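Local coordinates for trans-isoprenyl diphosphate synthase (PDB 3OYR) that builds all-trans polyprenyl diphosphates by adding isopentenyl diphosphate units to an allylic diphosphate, probably making octaprenyl diphosphate for quinone side chains, at the interface of chains A and B. Residues are numbered along the deposited sequence; one frame, centred on the assembly and turned at random. Chains: chain A/B, Trans-isoprenyl diphosphate synthase.

Contact 1: the interface of chains A and B. Residues chain A 48-50, 53, 131, 134-135, 139; chain B 161, 164-165, 168.
A:Ser48 and B:Glu165 are joined across the chains by a direct hydrogen bond. The hydroxyl OG of A:Ser48 donates it to the carboxylate OE1 of B:Glu165 at 2.6 Å. It meets that oxygen on the anti side, 28° out of the carboxylate plane. OG stands anti to its own backbone N (chi1 -179°), where it also accepts a bond from A:Val50 N at 3.0 Å. Water 1 joins the backbone N of A:Asp49 to the same OE1. The other oxygen, OE2, forms a salt bridge within chain B, 3.1 Å from B:Arg161 NH1, which comes from above the carboxylate plane. Replacing B:Glu165 with an alanine would probably leave the A:Ser48 hydroxyl and the B:Arg161 guanidinium without this mate and open a gap beside A:Phe135.

Apolar packing surrounds this network. A:Phe135 CD1 lies 3.7 Å from B:Glu165 CG, and OE1 lies at the ring edge, in plane. A:Ile53 CG2 covers the centre of one ring face. The stem of B:Arg161 runs alongside the ring. B:Ala164 CB presses on A:Phe135 CA at 3.6 Å. B:Val168 is forked: CG1 meets A:Val50 and A:Ile53, while CG2 reaches A:Leu131 CB at 3.6 Å.

In the fold, helix 150-173 of chain B lies against helices 52-61 and 126-145 of chain A and the loop before the first, in a two-fold interface.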
loop_
_atom_site.group_PDB
_atom_site.type_symbol
_atom_site.label_atom_id
_atom_site.label_comp_id
_atom_site.label_asym_id
_atom_site.label_seq_id
_atom_site.Cartn_x
_atom_site.Cartn_y
_atom_site.Cartn_z
ATOM N N SER A 48 0.293 17.704 -0.281
ATOM C CA SER A 48 0.749 17.325 -1.609
ATOM C C SER A 48 0.430 18.442 -2.586
ATOM O O SER A 48 -0.489 19.227 -2.341
ATOM C CB SER A 48 0.020 16.061 -2.069
ATOM O OG SER A 48 0.458 15.654 -3.353
ATOM N N ASP A 49 1.153 18.502 -3.704
ATOM C CA ASP A 49 0.778 19.360 -4.837
ATOM C C ASP A 49 -0.533 18.897 -5.491
ATOM O O ASP A 49 -1.162 19.631 -6.275
ATOM C CB ASP A 49 1.915 19.473 -5.871
ATOM C CG ASP A 49 2.431 18.119 -6.358
ATOM O OD1 ASP A 49 1.816 17.073 -6.064
ATOM O OD2 ASP A 49 3.476 18.103 -7.043
ATOM N N VAL A 50 -0.936 17.665 -5.168
ATOM C CA VAL A 50 -2.208 17.112 -5.618
ATOM C C VAL A 50 -3.256 17.383 -4.525
ATOM O O VAL A 50 -3.285 16.720 -3.480
ATOM C CB VAL A 50 -2.080 15.620 -5.971
ATOM C CG1 VAL A 50 -3.403 15.102 -6.522
ATOM C CG2 VAL A 50 -0.959 15.424 -6.987
ATOM N N ILE A 53 -5.634 15.144 -2.019
ATOM C CA ILE A 53 -4.987 14.274 -1.035
ATOM C C ILE A 53 -5.048 14.847 0.397
ATOM O O ILE A 53 -5.628 14.199 1.269
ATOM C CB ILE A 53 -3.540 13.851 -1.425
ATOM C CG1 ILE A 53 -3.509 13.155 -2.785
ATOM C CG2 ILE A 53 -2.968 12.950 -0.369
ATOM C CD1 ILE A 53 -2.110 12.839 -3.270
ATOM N N LEU A 131 -6.433 5.045 -2.960
ATOM C CA LEU A 131 -5.205 5.721 -3.346
ATOM C C LEU A 131 -4.658 6.684 -2.288
ATOM O O LEU A 131 -3.443 6.803 -2.133
ATOM C CB LEU A 131 -5.405 6.411 -4.699
ATOM C CG LEU A 131 -5.870 5.470 -5.815
ATOM C CD1 LEU A 131 -6.415 6.260 -6.973
ATOM C CD2 LEU A 131 -4.731 4.542 -6.247
ATOM N N ASP A 134 -2.971 4.474 0.048
ATOM C CA ASP A 134 -1.612 4.193 -0.464
ATOM C C ASP A 134 -0.601 5.329 -0.245
ATOM O O ASP A 134 0.558 5.093 0.145
ATOM C CB ASP A 134 -1.668 3.836 -1.948
ATOM C CG ASP A 134 -2.362 2.527 -2.195
ATOM O OD1 ASP A 134 -2.664 1.820 -1.209
ATOM O OD2 ASP A 134 -2.597 2.193 -3.375
ATOM N N PHE A 135 -1.047 6.557 -0.497
ATOM C CA PHE A 135 -0.249 7.741 -0.213
ATOM C C PHE A 135 0.197 7.775 1.253
ATOM O O PHE A 135 1.396 7.911 1.539
ATOM C CB PHE A 135 -1.059 9.008 -0.595
ATOM C CG PHE A 135 -0.418 10.309 -0.164
ATOM C CD1 PHE A 135 0.407 11.012 -1.045
ATOM C CD2 PHE A 135 -0.643 10.832 1.125
ATOM C CE1 PHE A 135 1.003 12.226 -0.662
ATOM C CE2 PHE A 135 -0.049 12.030 1.518
ATOM C CZ PHE A 135 0.775 12.732 0.625
ATOM N N ARG A 139 3.840 7.696 2.855
ATOM C CA ARG A 139 4.275 8.872 3.627
ATOM C C ARG A 139 4.771 8.482 5.013
ATOM O O ARG A 139 5.751 9.060 5.515
ATOM C CB ARG A 139 3.142 9.902 3.832
ATOM C CG ARG A 139 3.115 11.163 2.957
ATOM C CD ARG A 139 4.463 11.655 2.486
ATOM N NE ARG A 139 4.643 13.102 2.544
ATOM C CZ ARG A 139 5.821 13.706 2.390
ATOM N NH1 ARG A 139 5.917 15.024 2.493
ATOM N NH2 ARG A 139 6.917 12.991 2.137
ATOM N N ARG B 161 5.083 6.752 -2.681
ATOM C CA ARG B 161 4.241 7.898 -2.388
ATOM C C ARG B 161 3.874 8.616 -3.681
ATOM O O ARG B 161 2.720 8.994 -3.883
ATOM C CB ARG B 161 4.963 8.827 -1.412
ATOM C CG ARG B 161 4.178 10.060 -0.964
ATOM C CD ARG B 161 4.687 11.306 -1.673
ATOM N NE ARG B 161 6.118 11.520 -1.415
ATOM C CZ ARG B 161 6.871 12.411 -2.048
ATOM N NH1 ARG B 161 6.351 13.168 -3.006
ATOM N NH2 ARG B 161 8.150 12.536 -1.730
ATOM N N ALA B 164 1.208 6.919 -5.762
ATOM C CA ALA B 164 -0.138 7.219 -5.273
ATOM C C ALA B 164 -0.619 8.612 -5.704
ATOM O O ALA B 164 -1.776 8.776 -6.117
ATOM C CB ALA B 164 -0.196 7.075 -3.781
ATOM N N GLU B 165 0.280 9.590 -5.631
ATOM C CA GLU B 165 0.023 10.967 -6.050
ATOM C C GLU B 165 -0.338 11.046 -7.512
ATOM O O GLU B 165 -1.297 11.724 -7.883
ATOM C CB GLU B 165 1.267 11.838 -5.818
ATOM C CG GLU B 165 1.541 12.135 -4.365
ATOM C CD GLU B 165 2.729 13.081 -4.175
ATOM O OE1 GLU B 165 2.563 14.098 -3.489
ATOM O OE2 GLU B 165 3.820 12.810 -4.706
ATOM N N VAL B 168 -3.837 9.510 -8.003
ATOM C CA VAL B 168 -4.840 10.472 -7.594
ATOM C C VAL B 168 -4.970 11.591 -8.635
ATOM O O VAL B 168 -6.088 11.949 -9.012
ATOM C CB VAL B 168 -4.569 11.009 -6.164
ATOM C CG1 VAL B 168 -5.524 12.114 -5.797
ATOM C CG2 VAL B 168 -4.728 9.914 -5.171
HETATM O O HOH W 1 3.700 16.523 -3.878
#

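Contact 2: the interface of chains A and B. Residues chain A 122, 127-128, 131; chain B 108, 171.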
loop_
_atom_site.group_PDB
_atom_site.type_symbol
_atom_site.label_atom_id
_atom_site.label_comp_id
_atom_site.label_asym_id
_atom_site.label_seq_id
_atom_site.Cartn_x
_atom_site.Cartn_y
_atom_site.Cartn_z
ATOM N N LEU A 122 -15.889 -0.786 -6.678
ATOM C CA LEU A 122 -15.790 0.090 -5.513
ATOM C C LEU A 122 -17.055 0.884 -5.341
ATOM O O LEU A 122 -17.663 1.306 -6.331
ATOM C CB LEU A 122 -14.654 1.091 -5.697
ATOM C CG LEU A 122 -13.239 0.547 -5.736
ATOM C CD1 LEU A 122 -12.379 1.443 -6.592
ATOM C CD2 LEU A 122 -12.690 0.430 -4.334
ATOM N N ALA A 127 -12.486 4.671 -4.829
ATOM C CA ALA A 127 -11.247 4.879 -5.582
ATOM C C ALA A 127 -10.297 5.847 -4.898
ATOM O O ALA A 127 -9.125 5.532 -4.728
ATOM C CB ALA A 127 -11.537 5.317 -7.022
ATOM N N GLN A 128 -10.802 7.002 -4.468
ATOM C CA GLN A 128 -9.951 7.953 -3.739
ATOM C C GLN A 128 -9.448 7.393 -2.401
ATOM O O GLN A 128 -8.281 7.566 -2.070
ATOM C CB GLN A 128 -10.572 9.364 -3.622
ATOM C CG GLN A 128 -12.089 9.434 -3.632
ATOM C CD GLN A 128 -12.614 10.722 -4.267
ATOM O OE1 GLN A 128 -12.357 11.827 -3.774
ATOM N NE2 GLN A 128 -13.361 10.580 -5.364
ATOM N N LEU A 131 -6.433 5.045 -2.960
ATOM C CA LEU A 131 -5.205 5.721 -3.346
ATOM C C LEU A 131 -4.658 6.684 -2.288
ATOM O O LEU A 131 -3.443 6.803 -2.133
ATOM C CB LEU A 131 -5.405 6.411 -4.699
ATOM C CG LEU A 131 -5.870 5.470 -5.815
ATOM C CD1 LEU A 131 -6.415 6.260 -6.973
ATOM C CD2 LEU A 131 -4.731 4.542 -6.247
ATOM N N VAL B 108 -9.341 0.059 -9.114
ATOM C CA VAL B 108 -9.707 1.452 -9.342
ATOM C C VAL B 108 -10.257 1.646 -10.766
ATOM O O VAL B 108 -11.331 2.227 -10.962
ATOM C CB VAL B 108 -8.496 2.370 -9.032
ATOM C CG1 VAL B 108 -8.664 3.765 -9.642
ATOM C CG2 VAL B 108 -8.305 2.464 -7.522
ATOM N N LEU B 171 -6.846 10.262 -11.441
ATOM C CA LEU B 171 -8.259 10.157 -11.042
ATOM C C LEU B 171 -8.988 11.504 -11.130
ATOM O O LEU B 171 -10.104 11.574 -11.646
ATOM C CB LEU B 171 -8.401 9.557 -9.633
ATOM C CG LEU B 171 -9.817 9.227 -9.130
ATOM C CD1 LEU B 171 -10.492 8.148 -9.982
ATOM C CD2 LEU B 171 -9.791 8.802 -7.669
#
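B:Leu171, on helix 150-173, packs its methyl CD2 4.0 Å from A:Ala127 CB, at the start of helix 126-145. Beside it, chain A also meets the first aspartate-rich motif (DDxxD) of chain B, a hallmark of the FPP/GGPP synthase family. B:Val108, on helix 87-109, is one of the two variable residues of that motif. B:Asp105 and B:Asp109 of the same motif are calcium ligands.

The contact is made by apolar groups. No nitrogen or oxygen comes within bonding reach across it. B:Leu171 has CG anti to the backbone N (chi1 -173°), which turns CD2 toward helix 126-145. CD2 is also 3.8 Å from the backbone N of A:Gln128, a van der Waals contact. The backbone and CB of A:Gln128 face this methyl.

B:Val108 makes the second group of contacts. Its methyl CG1 points toward A:Ala127 and lies 4.2 Å from its CB, so that A:Ala127 CB faces both chain B side chains. CG1 stands anti to the backbone N (chi1 163°), which spreads the two methyls between two residues one helical turn apart. The other methyl, CG2, approaches the fork of A:Leu131 loosely, 4.2 Å from the branch carbon CG. The leucine methyls CD1 and CD2 straddle it, each 4.3 Å from B:Val108 CG2. A:Leu122 CD1 approaches the backbone of B:Val108 from the loop before helix 126-145, but this leucine is poorly ordered.

Contact 1 and contact 2 are neighbouring parts of one interface, with their C-alpha centres about 12 Å apart. They share A:Leu131, whose CB serves contact 1 while its branched end serves contact 2. Helix 126-145 of chain A and helix 150-173 of chain B run through both. Contact 1 adds polar bonds, whereas contact 2 is apolar and reaches the metal-binding motif. The two-fold axis repeats each with the chains exchanged. The pair is probably the homodimer usual in this family, and pairing may help steady the helix that carries the aspartates of each active site.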